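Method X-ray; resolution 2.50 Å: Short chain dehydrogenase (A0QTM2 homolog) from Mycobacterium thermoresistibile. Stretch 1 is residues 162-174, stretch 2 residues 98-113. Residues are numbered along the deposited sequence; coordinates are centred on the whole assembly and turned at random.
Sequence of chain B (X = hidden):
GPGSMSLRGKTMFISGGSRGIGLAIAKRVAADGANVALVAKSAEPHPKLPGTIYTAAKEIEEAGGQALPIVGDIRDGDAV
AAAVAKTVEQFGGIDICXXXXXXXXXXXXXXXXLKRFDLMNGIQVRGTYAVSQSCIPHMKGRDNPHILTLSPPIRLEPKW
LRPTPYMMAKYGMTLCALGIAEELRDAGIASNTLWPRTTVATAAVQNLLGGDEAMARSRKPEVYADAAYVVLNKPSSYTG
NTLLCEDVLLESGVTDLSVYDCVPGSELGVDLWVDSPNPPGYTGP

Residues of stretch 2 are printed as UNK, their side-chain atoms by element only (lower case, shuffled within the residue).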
# COMPACT_ATOMS: atom_id res chain seq x y z
N ARG B 162 8.70 2.99 8.52
CA ARG B 162 8.60 2.49 9.88
C ARG B 162 7.51 3.34 10.54
O ARG B 162 7.40 4.54 10.24
CB ARG B 162 9.90 2.79 10.58
CG ARG B 162 10.43 1.69 11.45
CD ARG B 162 11.87 2.00 11.93
NE ARG B 162 12.29 1.01 12.92
CZ ARG B 162 13.49 0.94 13.49
NH1 ARG B 162 14.45 1.80 13.17
NH2 ARG B 162 13.73 -0.01 14.38
N PRO B 163 6.65 2.75 11.40
CA PRO B 163 6.50 1.32 11.62
C PRO B 163 5.68 0.77 10.48
O PRO B 163 4.85 1.45 9.94
CB PRO B 163 5.77 1.24 12.96
CG PRO B 163 5.05 2.51 13.07
CD PRO B 163 5.78 3.56 12.26
N THR B 164 5.92 -0.48 10.16
CA THR B 164 5.51 -1.06 8.88
C THR B 164 4.00 -1.13 8.63
O THR B 164 3.51 -0.65 7.63
CB THR B 164 6.17 -2.42 8.72
OG1 THR B 164 7.59 -2.22 8.72
CG2 THR B 164 5.74 -3.08 7.44
N PRO B 165 3.25 -1.69 9.56
CA PRO B 165 1.81 -1.76 9.32
C PRO B 165 1.17 -0.42 9.04
O PRO B 165 0.43 -0.25 8.06
CB PRO B 165 1.27 -2.33 10.64
CG PRO B 165 2.45 -3.05 11.24
CD PRO B 165 3.63 -2.24 10.87
N TYR B 166 1.43 0.55 9.89
CA TYR B 166 0.84 1.88 9.75
C TYR B 166 1.38 2.60 8.52
O TYR B 166 0.62 3.22 7.81
CB TYR B 166 1.08 2.71 11.02
CG TYR B 166 0.35 4.03 11.07
CD1 TYR B 166 -1.02 4.08 10.98
CD2 TYR B 166 1.04 5.20 11.23
CE1 TYR B 166 -1.70 5.32 11.03
CE2 TYR B 166 0.40 6.43 11.28
CZ TYR B 166 -0.97 6.50 11.16
OH TYR B 166 -1.61 7.73 11.23
N MET B 167 2.69 2.52 8.27
CA MET B 167 3.26 3.13 7.07
C MET B 167 2.63 2.53 5.84
O MET B 167 2.30 3.25 4.90
CB MET B 167 4.76 2.93 7.03
CG MET B 167 5.42 3.42 5.77
SD MET B 167 5.47 2.16 4.46
CE MET B 167 6.50 0.88 5.22
N MET B 168 2.44 1.22 5.83
CA MET B 168 1.79 0.57 4.67
C MET B 168 0.39 1.13 4.41
O MET B 168 -0.01 1.36 3.25
CB MET B 168 1.69 -0.96 4.87
CG MET B 168 2.98 -1.66 4.62
SD MET B 168 2.90 -3.39 5.09
CE MET B 168 1.71 -4.00 3.88
N ALA B 169 -0.37 1.28 5.48
CA ALA B 169 -1.73 1.74 5.39
C ALA B 169 -1.75 3.20 4.94
O ALA B 169 -2.46 3.55 4.00
CB ALA B 169 -2.47 1.55 6.73
N LYS B 170 -0.94 4.04 5.58
CA LYS B 170 -0.98 5.46 5.23
C LYS B 170 -0.43 5.69 3.83
O LYS B 170 -1.01 6.45 3.08
CB LYS B 170 -0.26 6.36 6.24
CG LYS B 170 -0.86 6.41 7.66
CD LYS B 170 -2.37 6.65 7.73
CE LYS B 170 -2.80 8.03 7.21
NZ LYS B 170 -4.25 8.32 7.58
N TYR B 171 0.69 5.08 3.48
CA TYR B 171 1.22 5.23 2.13
C TYR B 171 0.25 4.64 1.09
O TYR B 171 0.11 5.17 -0.03
CB TYR B 171 2.58 4.53 2.01
CG TYR B 171 3.79 5.32 2.55
CD1 TYR B 171 3.65 6.37 3.43
CD2 TYR B 171 5.07 4.95 2.19
CE1 TYR B 171 4.78 7.05 3.93
CE2 TYR B 171 6.17 5.61 2.67
CZ TYR B 171 6.03 6.66 3.54
OH TYR B 171 7.16 7.31 4.00
N GLY B 172 -0.42 3.55 1.44
CA GLY B 172 -1.43 2.94 0.58
C GLY B 172 -2.56 3.89 0.23
O GLY B 172 -2.97 3.96 -0.92
N MET B 173 -3.02 4.67 1.23
CA MET B 173 -4.02 5.74 1.02
C MET B 173 -3.50 6.77 0.05
O MET B 173 -4.19 7.16 -0.87
CB MET B 173 -4.35 6.50 2.32
CG MET B 173 -5.40 5.93 3.15
SD MET B 173 -5.71 6.93 4.63
CE MET B 173 -6.98 8.10 4.17
N THR B 174 -2.29 7.24 0.28
CA THR B 174 -1.68 8.23 -0.61
C THR B 174 -1.55 7.66 -2.03
O THR B 174 -1.95 8.28 -3.01
CB THR B 174 -0.34 8.70 -0.03
OG1 THR B 174 -0.59 9.48 1.18
CG2 THR B 174 0.48 9.53 -1.06
N UNK B 98 -13.96 13.45 0.84
CA UNK B 98 -12.83 13.50 1.75
C UNK B 98 -12.66 12.15 2.41
O UNK B 98 -13.54 11.69 3.09
c UNK B 98 -11.88 14.43 3.85
c UNK B 98 -13.02 15.95 2.22
c UNK B 98 -13.00 14.56 2.83
N UNK B 99 -11.51 11.53 2.20
CA UNK B 99 -11.16 10.28 2.86
C UNK B 99 -10.38 10.57 4.12
O UNK B 99 -9.17 10.81 4.08
n UNK B 99 -10.65 9.36 -0.46
c UNK B 99 -10.33 9.38 1.93
c UNK B 99 -11.11 8.96 0.71
o UNK B 99 -12.12 8.28 0.82
N UNK B 100 -11.11 10.58 5.24
CA UNK B 100 -10.53 10.88 6.56
C UNK B 100 -10.55 9.70 7.54
O UNK B 100 -9.78 9.69 8.45
c UNK B 100 -11.24 12.12 7.15
o UNK B 100 -9.86 12.51 9.12
n UNK B 100 -12.08 12.14 9.47
c UNK B 100 -11.00 12.28 8.68
N UNK B 101 -11.41 8.71 7.36
CA UNK B 101 -11.45 7.56 8.27
C UNK B 101 -10.06 6.99 8.44
O UNK B 101 -9.32 6.84 7.47
c UNK B 101 -12.39 6.51 7.76
N UNK B 102 -9.69 6.66 9.67
CA UNK B 102 -8.34 6.24 9.94
C UNK B 102 -8.25 5.22 11.04
O UNK B 102 -9.22 4.92 11.71
o UNK B 102 -7.81 7.98 11.52
c UNK B 102 -7.47 7.45 10.26
N UNK B 103 -7.08 4.64 11.15
CA UNK B 103 -6.81 3.65 12.16
C UNK B 103 -5.30 3.67 12.39
O UNK B 103 -4.53 3.80 11.44
c UNK B 103 -7.28 2.29 11.70
N UNK B 104 -4.90 3.54 13.64
CA UNK B 104 -3.51 3.71 14.00
C UNK B 104 -3.05 2.66 15.02
O UNK B 104 -3.79 2.29 15.91
c UNK B 104 -1.34 6.90 14.62
c UNK B 104 -3.28 5.12 14.53
c UNK B 104 -1.77 5.37 14.69
c UNK B 104 -4.06 5.33 15.82
N UNK B 105 -1.85 2.14 14.81
CA UNK B 105 -1.11 1.34 15.75
C UNK B 105 0.34 1.50 15.29
O UNK B 105 0.61 1.41 14.09
o UNK B 105 0.50 -0.85 16.75
n UNK B 105 -1.34 -2.02 17.20
c UNK B 105 -1.55 -0.12 15.72
c UNK B 105 -0.70 -1.02 16.62
N UNK B 106 1.26 1.78 16.22
CA UNK B 106 2.61 2.19 15.85
C UNK B 106 3.61 1.08 16.14
O UNK B 106 4.82 1.32 16.21
c UNK B 106 1.90 5.01 14.87
c UNK B 106 3.00 3.50 16.57
c UNK B 106 2.06 4.70 16.35
c UNK B 106 2.57 5.96 17.06
N UNK B 107 3.11 -0.14 16.31
CA UNK B 107 3.99 -1.28 16.56
C UNK B 107 4.60 -1.80 15.28
O UNK B 107 4.21 -1.40 14.17
N UNK B 108 5.57 -2.70 15.44
CA UNK B 108 6.23 -3.35 14.33
C UNK B 108 5.44 -4.56 13.83
O UNK B 108 4.45 -4.94 14.41
c UNK B 108 7.60 -3.82 14.78
o UNK B 108 7.53 -5.06 15.48
N UNK B 109 5.91 -5.16 12.74
CA UNK B 109 5.33 -6.39 12.21
C UNK B 109 5.34 -7.51 13.26
O UNK B 109 4.47 -8.40 13.27
c UNK B 109 7.57 -6.97 11.19
c UNK B 109 6.08 -6.81 10.94
c UNK B 109 5.80 -8.27 8.81
c UNK B 109 5.50 -8.10 10.34
N UNK B 110 6.33 -7.48 14.13
CA UNK B 110 6.43 -8.46 15.20
C UNK B 110 5.34 -8.27 16.26
O UNK B 110 5.01 -9.21 16.93
c UNK B 110 10.29 -8.84 15.57
o UNK B 110 10.92 -7.81 15.86
o UNK B 110 10.74 -9.99 15.78
c UNK B 110 8.93 -8.71 14.90
c UNK B 110 7.81 -8.41 15.86
N UNK B 111 4.82 -7.05 16.40
CA UNK B 111 3.90 -6.68 17.48
C UNK B 111 2.43 -6.55 17.06
O UNK B 111 1.56 -6.62 17.93
c UNK B 111 5.72 -5.38 18.73
c UNK B 111 6.37 -4.02 19.01
o UNK B 111 6.11 -3.00 18.29
c UNK B 111 4.32 -5.33 18.08
o UNK B 111 7.19 -3.99 19.97
N UNK B 112 2.17 -6.33 15.76
CA UNK B 112 0.83 -6.01 15.26
C UNK B 112 0.22 -7.26 14.61
O UNK B 112 0.60 -7.65 13.51
c UNK B 112 0.86 -4.84 14.26
c UNK B 112 -0.50 -4.66 13.60
c UNK B 112 1.30 -3.53 14.97
N UNK B 113 -0.73 -7.91 15.30
CA UNK B 113 -1.29 -9.13 14.68
C UNK B 113 -2.10 -8.83 13.43
O UNK B 113 -2.52 -7.69 13.19
c UNK B 113 -1.98 -8.92 17.02
c UNK B 113 -2.22 -9.73 15.76
c UNK B 113 -1.29 -7.63 16.65

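Position 98 carries three carbons, one bonded to CA and bearing the other two; this beta-branched side chain is Val98, which lies out of reach of the helix. At position 99 two carbons end in one oxygen and one nitrogen, the pattern of an amide: Asn99. Its CB points toward the helix and lies 4.2 Å from CE of Met173, while the same CE comes to 3.5 Å from the backbone O of Asn99. Position 100 has the same four atoms and is Asn100, but its CB points away and it makes no contact.

A single carbon at position 101 identifies Ala101; the side chain points away, and the backbone O faces Met173 CE at 4.2 Å. Position 102 has one carbon followed by one oxygen, hence Ser102, whose CB lies 4.3 Å from NZ of Lys170. No hydrogen bond joins the two; the amine is hydrogen-bonded elsewhere in the structure. Position 103, again one carbon, is Ala103. Its methyl is turned away, and the backbone O meets the edge of the Tyr166 ring, 3.2 Å from CE1.

At position 104 four carbons fork at the first, with one arm two carbons long, as in isoleucine. Ile104 covers one face of the Tyr166 ring: CG1 stands 3.9 Å from the ring centroid of Tyr166, 19° off the normal, in a CH-pi contact, and CD1 reaches 3.5 Å from Tyr166 CZ. Position 105 has two carbons, the second with an oxygen and a nitrogen, and is Asn105. Its backbone O lies 3.4 Å from Tyr166 CB, whereas its side chain serves its own loop, OD1 of Asn105 accepting a 2.7 Å hydrogen bond from the N of position 107.

Four carbons forked at the second make position 106 Leu106; CD2 packs 3.7 Å from Tyr166 CD2, and the backbone O lies 3.4 Å from Pro163 CG. Position 107 has no side-chain atoms: Gly107, whose O sits 3.3 Å from Pro163 CB and 3.5 Å from Pro165 CD. A CB here would be crowded by a side-chain oxygen of position 111.

Position 108 has one carbon followed by one oxygen and is Ser108, directed away, its backbone C 4.2 Å from Pro165 CD. Position 109, four carbons forked at the first with one longer arm, is Ile109; its N lies 4.1 Å from Pro165 CD. Positions 110 and 111 each have three carbons, the last bearing two oxygens, and are Glu110 and Glu111. Neither touches the helix, but OE1 of Glu111 accepts a 2.9 Å hydrogen bond from Ser108 N. Position 112 has three carbons, the first bearing the other two: Val112, with CB 3.9 Å from Pro165 CG. At position 113 three carbons close a ring onto the backbone N: Pro113, out of reach of the helix.

No hydrogen bond crosses the interface. The loop follows the helix from Met173 back to Pro163, with internal hydrogen bonds between positions 105 and 112, and packs apolar side chains and backbone carbonyls against Tyr166 and the two prolines.

Stretch 2 98-113: VNNASAINLGSIEEVP
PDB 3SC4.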